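PDB 6HUN: ribulose bisphosphate carboxylase from Hyperthermus butylicus DSM 5456, which probably catalyses the addition of carbon dioxide and water to ribulose 1,5-bisphosphate, giving two molecules of 3-phosphoglycerate. Local coordinates for residues Glu193-Ile196 and Leu201-Asp204; Lys253-Val258 and Tyr288-His293; Lys264-Asp269 and Gln279-Leu284; Ala273-Leu278 and Arg320-Asp325; Ala297-Phe302 and Val310-Val315. All coordinates share one frame; numbering follows the deposited sequence.

Contact 1 of 5, residues Glu193-Ile196 and Leu201-Asp204; sequences EILI and LVKD
Leu-195 meets Val-202 with one branch, its CD2 methyl. CD2 lies 4.0 Å from the backbone N of Val-202 and 4.3 Å from Val-202 CB. The same methyl is 4.3 Å from the carbonyl carbon C of Leu-201, so it rests on the peptide between the two strand residues as well as on the valine. The other methyl stays a little farther off, with Leu-195 CD1 4.5 Å from Val-202 CG1. On the strand, Val-202 starts its side chain toward the helix, so CB and CG1 face the leucine. The contact is apolar and light, with 145 Å² buried. At this point the helix and strand backbones are 7.2 Å apart, measured between the CA atoms of Leu-195 and Val-202. CG of Leu-195 stands beside its own backbone N (chi1 -55°), and this turn brings CD2 round to the strand. These pieces belong to one beta-alpha-beta unit of the TIM barrel: strand 171-174, helix 184-196, strand 201-203. CB of Leu-201 points away from helix 184-196. Helix 216-234 packs beside the pair, with Ile-227 and Ala-230 against Leu-195 and Val-223 against Val-202, while Ile-194 packs on Thr-174 and Leu-201 on Ile-171 and Ala-173 of strand 171-174. Lys-203 is extended as far as CE, and its NZ is hydrogen-bonded to Gln-403 OE1. It is the predicted carbamate site for magnesium, but it is unmodified here; the carboxylate of Asp-204 next to it is salt-bridged to Arg-219.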
# COMPACT_ATOMS: atom_id res chain seq x y z
N GLU A 193 23.16 -26.18 4.72
CA GLU A 193 24.27 -25.77 5.57
C GLU A 193 23.80 -24.83 6.68
O GLU A 193 24.28 -24.93 7.82
CB GLU A 193 25.34 -25.09 4.72
CG GLU A 193 25.50 -25.72 3.37
CD GLU A 193 26.88 -25.50 2.78
OE1 GLU A 193 27.06 -24.49 2.08
OE2 GLU A 193 27.76 -26.35 3.03
N ILE A 194 22.88 -23.92 6.35
CA ILE A 194 22.31 -22.99 7.33
C ILE A 194 21.65 -23.77 8.47
O ILE A 194 22.00 -23.60 9.64
CB ILE A 194 21.33 -22.03 6.63
CG1 ILE A 194 22.11 -20.99 5.79
CG2 ILE A 194 20.41 -21.29 7.62
CD1 ILE A 194 21.31 -20.37 4.65
N LEU A 195 20.69 -24.64 8.15
CA LEU A 195 19.95 -25.34 9.21
C LEU A 195 20.84 -26.30 9.99
O LEU A 195 20.76 -26.35 11.23
CB LEU A 195 18.79 -26.10 8.62
CG LEU A 195 17.83 -25.24 7.77
CD1 LEU A 195 16.73 -26.14 7.33
CD2 LEU A 195 17.28 -24.10 8.59
N ILE A 196 21.66 -27.08 9.28
CA ILE A 196 22.49 -28.11 9.91
C ILE A 196 23.35 -27.56 11.06
O ILE A 196 23.64 -28.28 12.02
CB ILE A 196 23.36 -28.82 8.85
CG1 ILE A 196 23.68 -30.23 9.29
CG2 ILE A 196 24.67 -28.05 8.56
CD1 ILE A 196 22.50 -31.15 9.22
N LEU A 201 15.23 -21.23 11.16
CA LEU A 201 14.37 -20.85 10.03
C LEU A 201 15.24 -20.36 8.89
O LEU A 201 16.13 -19.53 9.09
CB LEU A 201 13.37 -19.77 10.40
CG LEU A 201 12.40 -20.11 11.52
CD1 LEU A 201 11.79 -18.81 11.98
CD2 LEU A 201 11.29 -21.04 11.02
N VAL A 202 15.01 -20.90 7.68
CA VAL A 202 15.60 -20.32 6.48
C VAL A 202 14.54 -19.42 5.86
O VAL A 202 13.35 -19.73 5.90
CB VAL A 202 16.11 -21.41 5.51
CG1 VAL A 202 15.07 -22.46 5.32
CG2 VAL A 202 16.53 -20.80 4.17
N LYS A 203 14.95 -18.26 5.40
CA LYS A 203 13.98 -17.23 5.02
C LYS A 203 14.24 -16.78 3.60
O LYS A 203 15.36 -16.39 3.26
CB LYS A 203 14.06 -16.04 5.97
CG LYS A 203 13.06 -14.88 5.80
CD LYS A 203 13.49 -13.85 6.87
CE LYS A 203 12.60 -12.62 6.89
NZ LYS A 203 13.29 -11.35 6.45
N ASP A 204 13.18 -16.74 2.79
CA ASP A 204 13.31 -16.16 1.47
C ASP A 204 13.51 -14.67 1.60
O ASP A 204 12.99 -14.03 2.53
CB ASP A 204 12.02 -16.38 0.67
CG ASP A 204 11.93 -17.73 0.03
OD1 ASP A 204 12.93 -18.55 0.03
OD2 ASP A 204 10.80 -17.98 -0.47

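Contact 2 of 5, residues Lys253-Val258 and Tyr288-His293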
# COMPACT_ATOMS: atom_id res chain seq x y z
N LYS A 253 -2.46 -21.06 -4.37
CA LYS A 253 -1.83 -22.34 -4.71
C LYS A 253 -0.54 -22.55 -3.92
O LYS A 253 -0.20 -23.68 -3.54
CB LYS A 253 -1.52 -22.39 -6.20
CG LYS A 253 -2.78 -22.38 -7.07
CD LYS A 253 -2.58 -21.62 -8.43
CE LYS A 253 -2.35 -22.61 -9.56
NZ LYS A 253 -2.38 -21.97 -10.91
N ARG A 254 0.22 -21.47 -3.72
CA ARG A 254 1.51 -21.60 -3.05
C ARG A 254 1.32 -21.87 -1.57
O ARG A 254 2.11 -22.63 -0.98
CB ARG A 254 2.39 -20.35 -3.30
CG ARG A 254 2.78 -20.22 -4.78
CD ARG A 254 3.40 -18.86 -5.22
NE ARG A 254 3.30 -18.78 -6.68
CZ ARG A 254 3.78 -17.78 -7.43
NH1 ARG A 254 4.44 -16.78 -6.89
NH2 ARG A 254 3.59 -17.78 -8.75
N ILE A 255 0.28 -21.29 -0.96
CA ILE A 255 0.03 -21.57 0.44
C ILE A 255 -0.37 -23.03 0.62
O ILE A 255 0.05 -23.70 1.59
CB ILE A 255 -1.05 -20.63 1.00
CG1 ILE A 255 -0.49 -19.19 1.10
CG2 ILE A 255 -1.50 -21.14 2.38
CD1 ILE A 255 -1.54 -18.10 1.50
N LYS A 256 -1.15 -23.57 -0.33
CA LYS A 256 -1.50 -24.99 -0.22
C LYS A 256 -0.29 -25.88 -0.46
O LYS A 256 -0.10 -26.88 0.26
CB LYS A 256 -2.63 -25.33 -1.20
CG LYS A 256 -3.17 -26.80 -1.07
CD LYS A 256 -4.41 -26.95 -1.94
CE LYS A 256 -4.76 -28.46 -2.12
NZ LYS A 256 -4.91 -29.09 -0.79
N LEU A 257 0.59 -25.52 -1.40
CA LEU A 257 1.79 -26.34 -1.61
C LEU A 257 2.67 -26.35 -0.36
O LEU A 257 3.23 -27.39 0.01
CB LEU A 257 2.59 -25.83 -2.80
CG LEU A 257 2.18 -26.11 -4.24
CD1 LEU A 257 3.06 -25.22 -5.09
CD2 LEU A 257 2.38 -27.62 -4.60
N VAL A 258 2.84 -25.18 0.28
CA VAL A 258 3.57 -25.12 1.55
C VAL A 258 2.94 -26.06 2.58
O VAL A 258 3.63 -26.84 3.26
CB VAL A 258 3.59 -23.66 2.07
CG1 VAL A 258 4.04 -23.70 3.59
CG2 VAL A 258 4.52 -22.85 1.23
N TYR A 288 -5.21 -24.18 7.14
CA TYR A 288 -4.07 -25.06 6.95
C TYR A 288 -3.14 -25.10 8.15
O TYR A 288 -2.06 -25.71 8.07
CB TYR A 288 -3.27 -24.65 5.71
CG TYR A 288 -3.98 -24.77 4.37
CD1 TYR A 288 -4.44 -26.00 3.89
CD2 TYR A 288 -4.10 -23.65 3.55
CE1 TYR A 288 -5.07 -26.06 2.63
CE2 TYR A 288 -4.71 -23.71 2.34
CZ TYR A 288 -5.20 -24.91 1.89
OH TYR A 288 -5.78 -24.90 0.66
N ASP A 289 -3.50 -24.43 9.25
CA ASP A 289 -2.72 -24.47 10.49
C ASP A 289 -1.27 -23.98 10.29
O ASP A 289 -0.30 -24.63 10.72
CB ASP A 289 -2.76 -25.89 11.10
CG ASP A 289 -2.44 -25.90 12.59
OD1 ASP A 289 -2.86 -24.98 13.31
OD2 ASP A 289 -1.77 -26.86 13.06
N LEU A 290 -1.12 -22.76 9.73
CA LEU A 290 0.18 -22.16 9.44
C LEU A 290 0.39 -20.89 10.27
O LEU A 290 -0.56 -20.29 10.78
CB LEU A 290 0.31 -21.79 7.91
CG LEU A 290 0.04 -22.89 6.85
CD1 LEU A 290 0.01 -22.38 5.43
CD2 LEU A 290 1.06 -24.04 7.05
N ALA A 291 1.65 -20.50 10.43
CA ALA A 291 2.03 -19.18 10.93
C ALA A 291 2.44 -18.31 9.74
O ALA A 291 2.89 -18.81 8.71
CB ALA A 291 3.20 -19.31 11.94
N ILE A 292 2.36 -16.97 9.93
CA ILE A 292 2.64 -16.01 8.87
C ILE A 292 3.74 -15.06 9.31
O ILE A 292 3.60 -14.38 10.33
CB ILE A 292 1.42 -15.14 8.53
CG1 ILE A 292 0.25 -16.07 8.08
CG2 ILE A 292 1.83 -13.98 7.48
CD1 ILE A 292 -0.97 -15.28 7.79
N HIS A 293 4.77 -14.97 8.48
CA HIS A 293 5.79 -13.95 8.64
C HIS A 293 5.40 -12.75 7.76
O HIS A 293 5.37 -12.87 6.54
CB HIS A 293 7.15 -14.49 8.23
CG HIS A 293 8.28 -13.54 8.47
ND1 HIS A 293 9.23 -13.75 9.44
CD2 HIS A 293 8.61 -12.38 7.86
CE1 HIS A 293 10.12 -12.76 9.40
NE2 HIS A 293 9.75 -11.90 8.47
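The Tyr-288 ring lies over the helix at Lys-256. One ring face has Lys-256 CA 4.2 Å above its plane, displaced toward the rim. Ile-255 CG2 comes to the ring obliquely and is 3.8 Å from Tyr-288 CD2. The phenol end crosses the aliphatic part of the lysine at a slant: Tyr-288 OH is 3.6 Å from Lys-256 CD, and CB and CG of the lysine pass the CZ-OH end of the tyrosine. The lysine chain is extended from its start, CG being opposite the backbone N (chi1 -175°), and bends only at its last torsion. Its NZ then makes a long, weak ion pair with Asp-260. Ile-255 CG2 serves two partners, since it also touches Leu-290 CD1 at 3.6 Å. The branch gets there because CG2, and not CG1, lies across from the backbone N of Ile-255. Between Tyr-288 and Leu-290 the chain turns at Asp-289. This residue has positive phi and forms a Schellman motif that closes helix 275-288. The Asp-289 carboxylate makes salt bridges with Lys-155 and Lys-264. The turn allows Tyr-288 and Leu-290 to pack on the same helix. Lys-256 is exposed, while Ile-255 and Leu-290 are buried, so the contact runs from the surface inward. In the barrel, helix 248-260 thus packs against the turn that leads from helix 275-288 into strand 291-295. Ile-255 also packs on Ile-266 of strand 265-269 and on Ala-281 and Leu-284 of helix 275-288.

Contact 3 of 5, residues Lys264-Asp269 and Gln279-Leu284; sequences KFIMID and QHAREL
This is a small apolar contact between a barrel strand and the helix that follows it, with Ile-266 and Ile-268 both touching Ala-281. It belongs to the TIM barrel. Strand 265-269, helix 275-288 and strand 291-295 form a beta-alpha-beta unit, and the contact is the packing of its helix on its first strand. All three touching residues are buried, and together the two segments bury 108 Å². The backbones come closest at Ile-268 and Ala-281, whose CA atoms are 8.1 Å apart. Ile-266 and Ile-268 direct their CB atoms to the helix. Met-267 and Asp-269 have side chains that reach His-295, a predicted proton acceptor, whose side chain is about 7 Å from that of Ile-268. The strand therefore has a packing side and a side near the active site. Helix 248-260 closes the packing from its flank, with Val-258 on Ile-266 and Met-251 on Ile-268. The helix is also held elsewhere: His-280 NE2 is hydrogen-bonded to Glu-252, and Leu-284 packs on Arg-249 of the second subunit. The two isoleucines are turned differently. CG1 of Ile-268 lies opposite its backbone N (chi1 -176°), whereas CG1 of Ile-266 sits between backbone N and carbonyl carbon (chi1 55°). Their CD1 methyls are 6.6 Å apart, and Ala-281 CB meets both, at 4.2 Å from Ile-266 CD1 and 4.3 Å from Ile-268 CD1.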
# COMPACT_ATOMS: atom_id res chain seq x y z
N LYS A 264 5.31 -25.21 8.03
CA LYS A 264 4.37 -24.58 8.95
C LYS A 264 4.34 -23.06 8.82
O LYS A 264 3.60 -22.41 9.56
CB LYS A 264 4.67 -24.95 10.38
CG LYS A 264 4.52 -26.49 10.63
CD LYS A 264 3.05 -26.85 10.44
CE LYS A 264 2.28 -26.70 11.76
NZ LYS A 264 0.82 -27.02 11.63
N PHE A 265 5.08 -22.52 7.87
CA PHE A 265 5.23 -21.06 7.77
C PHE A 265 5.03 -20.61 6.32
O PHE A 265 5.48 -21.28 5.37
CB PHE A 265 6.61 -20.61 8.20
CG PHE A 265 6.94 -20.94 9.62
CD1 PHE A 265 6.77 -19.97 10.61
CD2 PHE A 265 7.46 -22.20 9.95
CE1 PHE A 265 7.07 -20.23 11.91
CE2 PHE A 265 7.81 -22.47 11.30
CZ PHE A 265 7.59 -21.46 12.27
N ILE A 266 4.43 -19.40 6.16
CA ILE A 266 4.45 -18.67 4.90
C ILE A 266 4.90 -17.25 5.22
O ILE A 266 4.70 -16.77 6.34
CB ILE A 266 3.06 -18.67 4.17
CG1 ILE A 266 1.99 -18.14 5.13
CG2 ILE A 266 2.78 -20.13 3.71
CD1 ILE A 266 0.52 -17.88 4.51
N MET A 267 5.53 -16.60 4.25
CA MET A 267 5.85 -15.19 4.33
C MET A 267 5.08 -14.43 3.27
O MET A 267 4.96 -14.91 2.14
CB MET A 267 7.37 -14.98 4.14
CG MET A 267 7.80 -13.53 4.02
SD MET A 267 9.63 -13.72 3.92
CE MET A 267 10.08 -12.41 2.81
N ILE A 268 4.63 -13.22 3.63
CA ILE A 268 3.91 -12.35 2.69
C ILE A 268 4.38 -10.91 2.88
O ILE A 268 4.62 -10.45 4.01
CB ILE A 268 2.40 -12.47 2.84
CG1 ILE A 268 1.74 -11.59 1.75
CG2 ILE A 268 1.92 -11.98 4.22
CD1 ILE A 268 0.33 -11.97 1.55
N ASP A 269 4.64 -10.27 1.75
CA ASP A 269 5.00 -8.84 1.75
C ASP A 269 3.68 -8.12 1.85
O ASP A 269 3.00 -7.89 0.87
CB ASP A 269 5.74 -8.48 0.48
CG ASP A 269 7.03 -9.27 0.25
OD1 ASP A 269 7.51 -10.09 1.07
OD2 ASP A 269 7.62 -9.04 -0.82
N GLN A 279 -5.05 -10.39 4.79
CA GLN A 279 -6.19 -10.97 5.52
C GLN A 279 -6.64 -12.28 4.88
O GLN A 279 -7.12 -13.18 5.59
CB GLN A 279 -7.39 -9.99 5.59
CG GLN A 279 -6.98 -8.71 6.41
CD GLN A 279 -8.19 -7.93 6.84
OE1 GLN A 279 -8.63 -7.00 6.15
NE2 GLN A 279 -8.80 -8.36 7.97
N HIS A 280 -6.57 -12.38 3.54
CA HIS A 280 -6.87 -13.65 2.87
C HIS A 280 -5.86 -14.74 3.24
O HIS A 280 -6.25 -15.89 3.52
CB HIS A 280 -6.86 -13.44 1.36
CG HIS A 280 -7.44 -14.59 0.58
ND1 HIS A 280 -8.68 -15.13 0.85
CD2 HIS A 280 -6.96 -15.28 -0.48
CE1 HIS A 280 -8.93 -16.12 0.00
NE2 HIS A 280 -7.89 -16.24 -0.81
N ALA A 281 -4.57 -14.39 3.27
CA ALA A 281 -3.57 -15.38 3.73
C ALA A 281 -3.86 -15.83 5.16
O ALA A 281 -3.68 -17.02 5.50
CB ALA A 281 -2.18 -14.74 3.61
N ARG A 282 -4.41 -14.93 5.98
CA ARG A 282 -4.70 -15.30 7.36
C ARG A 282 -5.85 -16.30 7.42
O ARG A 282 -5.83 -17.24 8.24
CB ARG A 282 -4.99 -14.02 8.19
CG ARG A 282 -5.47 -14.27 9.60
CD ARG A 282 -4.45 -15.13 10.44
NE ARG A 282 -4.93 -15.26 11.80
CZ ARG A 282 -5.78 -16.21 12.19
NH1 ARG A 282 -6.17 -17.16 11.33
NH2 ARG A 282 -6.18 -16.27 13.47
N GLU A 283 -6.83 -16.16 6.53
CA GLU A 283 -7.87 -17.18 6.48
C GLU A 283 -7.32 -18.51 6.01
O GLU A 283 -7.76 -19.56 6.49
CB GLU A 283 -8.99 -16.71 5.53
CG GLU A 283 -9.93 -15.73 6.16
CD GLU A 283 -11.11 -15.34 5.26
OE1 GLU A 283 -12.16 -14.88 5.79
OE2 GLU A 283 -10.96 -15.47 4.02
N LEU A 284 -6.44 -18.51 4.99
CA LEU A 284 -5.89 -19.81 4.60
C LEU A 284 -4.98 -20.39 5.68
O LEU A 284 -4.93 -21.61 5.84
CB LEU A 284 -5.13 -19.72 3.28
CG LEU A 284 -6.08 -19.31 2.14
CD1 LEU A 284 -5.30 -18.87 0.90
CD2 LEU A 284 -7.09 -20.42 1.82

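Contact 4 of 5, residues Ala273-Leu278 and Arg320-Asp325; sequences AGWAAL and RMAGVD
Leu-278 reaches across to Ala-322 and Val-324. Its CB sets out toward the other segment. CG, opposite the backbone N (chi1 170°), is 4.1 Å from Ala-322 CB. At the tip CD2 meets both partners, and CD1 meets the valine alone of the two. CD2 is 3.6 Å from Ala-322 CB and 3.9 Å from Val-324 CG1, while CD1 lies 3.8 Å from the same Val-324 CG1. The leucine and valine side chains cross at about a right angle. The same CD1 methyl also touches Ile-268 of strand 265-269. In the TIM barrel this is packing of helix 275-288 on the last residue of helix 312-322 and the turn that follows it. Helix 312-322 ends here in a Schellman motif: Gly-323, with positive phi, bonds from N to Arg-320 O, and Val-324 N bonds to Ala-319 O. Past the turn, Val-324 still reaches Leu-278, although its CB does not point straight at it. Trp-275, one turn before Leu-278, adds CZ3 at 4.3 Å from Ala-322 CB, in an oblique approach. Its ring also meets Phe-270 and packs on Leu-318 of helix 312-322 and, across the dimer, on Thr-272 of the second subunit.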
# COMPACT_ATOMS: atom_id res chain seq x y z
N ALA A 273 1.81 -6.80 -1.59
CA ALA A 273 0.62 -7.56 -1.99
C ALA A 273 -0.65 -6.86 -1.52
O ALA A 273 -1.66 -6.79 -2.24
CB ALA A 273 0.70 -9.00 -1.42
N GLY A 274 -0.62 -6.27 -0.34
CA GLY A 274 -1.70 -5.44 0.14
C GLY A 274 -2.45 -6.07 1.33
O GLY A 274 -2.30 -7.25 1.64
N TRP A 275 -3.17 -5.22 2.06
CA TRP A 275 -3.86 -5.66 3.27
C TRP A 275 -4.88 -6.74 2.97
O TRP A 275 -5.03 -7.67 3.76
CB TRP A 275 -4.57 -4.49 3.93
CG TRP A 275 -3.56 -3.53 4.53
CD1 TRP A 275 -3.31 -2.26 4.10
CD2 TRP A 275 -2.76 -3.75 5.67
NE1 TRP A 275 -2.33 -1.68 4.93
CE2 TRP A 275 -1.99 -2.58 5.89
CE3 TRP A 275 -2.62 -4.83 6.56
CZ2 TRP A 275 -1.09 -2.44 7.00
CZ3 TRP A 275 -1.67 -4.71 7.65
CH2 TRP A 275 -0.94 -3.53 7.82
N ALA A 276 -5.62 -6.63 1.86
CA ALA A 276 -6.60 -7.68 1.61
C ALA A 276 -5.89 -9.02 1.38
O ALA A 276 -6.38 -10.09 1.82
CB ALA A 276 -7.52 -7.29 0.41
N ALA A 277 -4.76 -9.00 0.70
CA ALA A 277 -4.00 -10.25 0.51
C ALA A 277 -3.57 -10.83 1.85
O ALA A 277 -3.59 -12.07 2.06
CB ALA A 277 -2.73 -10.00 -0.33
N LEU A 278 -3.11 -9.97 2.75
CA LEU A 278 -2.69 -10.47 4.08
C LEU A 278 -3.87 -11.09 4.80
O LEU A 278 -3.77 -12.20 5.36
CB LEU A 278 -2.08 -9.34 4.90
CG LEU A 278 -1.82 -9.66 6.37
CD1 LEU A 278 -0.85 -10.93 6.53
CD2 LEU A 278 -1.21 -8.40 7.10
N ARG A 320 -0.61 -6.81 13.38
CA ARG A 320 -0.99 -7.74 14.43
C ARG A 320 -2.49 -8.02 14.40
O ARG A 320 -2.93 -9.17 14.53
CB ARG A 320 -0.59 -7.14 15.77
CG ARG A 320 -1.07 -8.03 16.94
CD ARG A 320 -0.44 -7.50 18.29
NE ARG A 320 -0.90 -8.33 19.44
CZ ARG A 320 -0.66 -8.05 20.72
NH1 ARG A 320 0.02 -6.95 21.04
NH2 ARG A 320 -1.13 -8.85 21.69
N MET A 321 -3.30 -6.98 14.19
CA MET A 321 -4.75 -7.20 14.03
C MET A 321 -5.06 -8.12 12.85
O MET A 321 -5.87 -9.06 12.96
CB MET A 321 -5.42 -5.84 13.83
CG MET A 321 -5.36 -4.99 15.06
SD MET A 321 -5.80 -3.26 14.69
CE MET A 321 -7.39 -3.72 14.05
N ALA A 322 -4.40 -7.87 11.71
CA ALA A 322 -4.72 -8.60 10.49
C ALA A 322 -4.26 -10.03 10.58
O ALA A 322 -4.88 -10.92 9.98
CB ALA A 322 -4.07 -7.93 9.26
N GLY A 323 -3.18 -10.26 11.34
CA GLY A 323 -2.86 -11.63 11.70
C GLY A 323 -1.48 -12.12 11.32
O GLY A 323 -1.31 -13.34 11.25
N VAL A 324 -0.44 -11.24 11.23
CA VAL A 324 0.92 -11.79 11.16
C VAL A 324 1.28 -12.42 12.50
O VAL A 324 0.78 -12.03 13.57
CB VAL A 324 1.96 -10.73 10.74
CG1 VAL A 324 1.47 -9.98 9.42
CG2 VAL A 324 2.18 -9.76 11.83
N ASP A 325 2.14 -13.45 12.45
CA ASP A 325 2.72 -13.99 13.67
C ASP A 325 4.10 -13.42 13.96
O ASP A 325 4.58 -13.54 15.11
CB ASP A 325 2.87 -15.49 13.57
CG ASP A 325 1.52 -16.18 13.42
OD1 ASP A 325 0.80 -16.23 14.43
OD2 ASP A 325 1.17 -16.54 12.29

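Contact 5 of 5, residues Ala297-Phe302 and Val310-Val315; sequences AFHAAF and VSMFLV
Phe-302 presents the edge of its ring to Val-310 and Val-315. Ring atom CD1 is 3.7 Å from Val-310 CB, and CE1 is 3.8 Å from Val-315 CG2; both valine atoms lie near the ring plane. Phe-302 and Val-310 run side by side, whereas Val-315 comes at a slant. The ring is folded back over its own turn, because CG stands between backbone N and carbonyl carbon (chi1 58°). Over the centre of one face sits His-299 O, 3.7 Å above the plane. Phe-302 also bonds through its backbone: Val-310 N donates to Phe-302 O at 3.1 Å, fairly straight at 159° but tilted from the carbonyl plane. The second meeting point is His-299 with Met-312, a sulfur-aromatic contact. Met-312 SD is 4.3 Å from the centroid of the His-299 ring and 36° off the ring normal, so it is oblique. His-299 ND1 has its own hydrogen bond, to Thr-303 OG1. Met-312 also touches Arg-296, a predicted substrate-binding residue, which places this packing beside the probable active site. Ser-311 is the N-cap of helix 312-322: its OG accepts from Leu-314 N at 3.1 Å and is also bonded to Glu-138 O. At the dimer interface, Phe-302 and Phe-298 each make an edge-to-face pair with Phe-298 and Phe-302, respectively, of the second subunit. The contact thus joins the turn after barrel strand 291-295 to the end of strand 309-310 and the start of helix 312-322; strand 309-310 pairs with strand 132-141 of the mixed sheet outside the barrel.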
# COMPACT_ATOMS: atom_id res chain seq x y z
N ALA A 297 8.25 -4.67 3.42
CA ALA A 297 8.78 -3.91 2.29
C ALA A 297 7.74 -2.93 1.76
O ALA A 297 6.56 -3.30 1.66
CB ALA A 297 9.20 -4.90 1.19
N PHE A 298 8.19 -1.69 1.50
CA PHE A 298 7.51 -0.50 0.98
C PHE A 298 7.18 0.46 2.12
O PHE A 298 6.96 1.66 1.91
CB PHE A 298 6.19 -0.82 0.22
CG PHE A 298 5.53 0.42 -0.34
CD1 PHE A 298 6.21 1.19 -1.30
CD2 PHE A 298 4.26 0.83 0.15
CE1 PHE A 298 5.58 2.34 -1.86
CE2 PHE A 298 3.59 1.98 -0.48
CZ PHE A 298 4.29 2.72 -1.43
N HIS A 299 7.21 -0.03 3.39
CA HIS A 299 6.78 0.84 4.50
C HIS A 299 7.58 2.13 4.55
O HIS A 299 7.02 3.19 4.89
CB HIS A 299 6.94 0.14 5.89
CG HIS A 299 8.38 0.10 6.37
ND1 HIS A 299 8.89 1.05 7.23
CD2 HIS A 299 9.43 -0.71 6.03
CE1 HIS A 299 10.18 0.82 7.42
NE2 HIS A 299 10.54 -0.21 6.67
N ALA A 300 8.86 2.13 4.14
CA ALA A 300 9.63 3.34 4.37
C ALA A 300 9.34 4.44 3.35
O ALA A 300 9.85 5.57 3.50
CB ALA A 300 11.16 3.08 4.36
N ALA A 301 8.49 4.15 2.35
CA ALA A 301 8.01 5.22 1.49
C ALA A 301 7.10 6.18 2.25
O ALA A 301 6.90 7.32 1.82
CB ALA A 301 7.22 4.62 0.29
N PHE A 302 6.50 5.69 3.33
CA PHE A 302 5.61 6.57 4.06
C PHE A 302 5.77 6.56 5.57
O PHE A 302 5.05 7.31 6.23
CB PHE A 302 4.13 6.23 3.71
CG PHE A 302 3.72 4.80 4.01
CD1 PHE A 302 3.22 4.44 5.31
CD2 PHE A 302 3.81 3.83 3.04
CE1 PHE A 302 2.78 3.06 5.58
CE2 PHE A 302 3.42 2.48 3.29
CZ PHE A 302 2.91 2.09 4.54
N VAL A 310 2.47 7.54 7.87
CA VAL A 310 1.90 6.66 8.92
C VAL A 310 3.07 6.21 9.80
O VAL A 310 4.12 5.83 9.27
CB VAL A 310 1.24 5.41 8.31
CG1 VAL A 310 0.53 4.60 9.48
CG2 VAL A 310 0.18 5.82 7.20
N SER A 311 2.90 6.22 11.12
CA SER A 311 4.00 5.73 11.94
C SER A 311 4.16 4.23 11.77
O SER A 311 3.19 3.49 11.50
CB SER A 311 3.74 6.04 13.44
OG SER A 311 2.61 5.25 13.81
N MET A 312 5.41 3.75 11.88
CA MET A 312 5.61 2.31 11.80
C MET A 312 4.89 1.63 12.97
O MET A 312 4.46 0.48 12.86
CB MET A 312 7.12 1.98 11.85
CG MET A 312 7.39 0.41 11.85
SD MET A 312 6.91 -0.30 10.21
CE MET A 312 6.23 -1.88 10.77
N PHE A 313 4.79 2.34 14.10
CA PHE A 313 4.02 1.83 15.24
C PHE A 313 2.62 1.39 14.79
O PHE A 313 2.17 0.29 15.12
CB PHE A 313 3.97 2.93 16.30
CG PHE A 313 3.27 2.53 17.61
CD1 PHE A 313 1.88 2.60 17.70
CD2 PHE A 313 4.02 2.12 18.74
CE1 PHE A 313 1.20 2.29 18.95
CE2 PHE A 313 3.37 1.80 19.92
CZ PHE A 313 1.98 1.87 20.04
N LEU A 314 1.91 2.23 14.06
CA LEU A 314 0.55 1.89 13.67
C LEU A 314 0.54 0.79 12.61
O LEU A 314 -0.33 -0.09 12.59
CB LEU A 314 -0.18 3.18 13.24
CG LEU A 314 -1.61 3.03 12.67
CD1 LEU A 314 -2.50 2.40 13.73
CD2 LEU A 314 -2.25 4.33 12.19
N VAL A 315 1.52 0.82 11.70
CA VAL A 315 1.57 -0.27 10.73
C VAL A 315 1.73 -1.61 11.47
O VAL A 315 1.12 -2.61 11.10
CB VAL A 315 2.76 -0.03 9.78
CG1 VAL A 315 3.02 -1.29 8.88
CG2 VAL A 315 2.53 1.25 8.94

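How the contacts relate
Contacts 2, 3 and 4 form one cluster on the barrel: the centres of contacts 2 and 3 are 6 Å apart, and those of 3 and 4 are 8 Å apart. Probable backbone hydrogen bonds, such as His-293 N to Ile-266 O at 2.8 Å, tie contacts 2 and 3. Asp-325 OD2 of contact 4 lies 2.7 Å from Ile-292 N of contact 2. Contact 5 shares helix 312-322 with contact 4; its Met-312 lies beside Arg-296, a predicted substrate-binding residue. The centre of contact 1 is 18 Å from that of contact 2, yet Lys-203 CE, of a predicted magnesium ligand, packs on His-293 NE2 at 3.3 Å. A bound calcium ion is about 9 to 11 Å from the side chains of Leu-201, Ile-268, Val-324 and His-299.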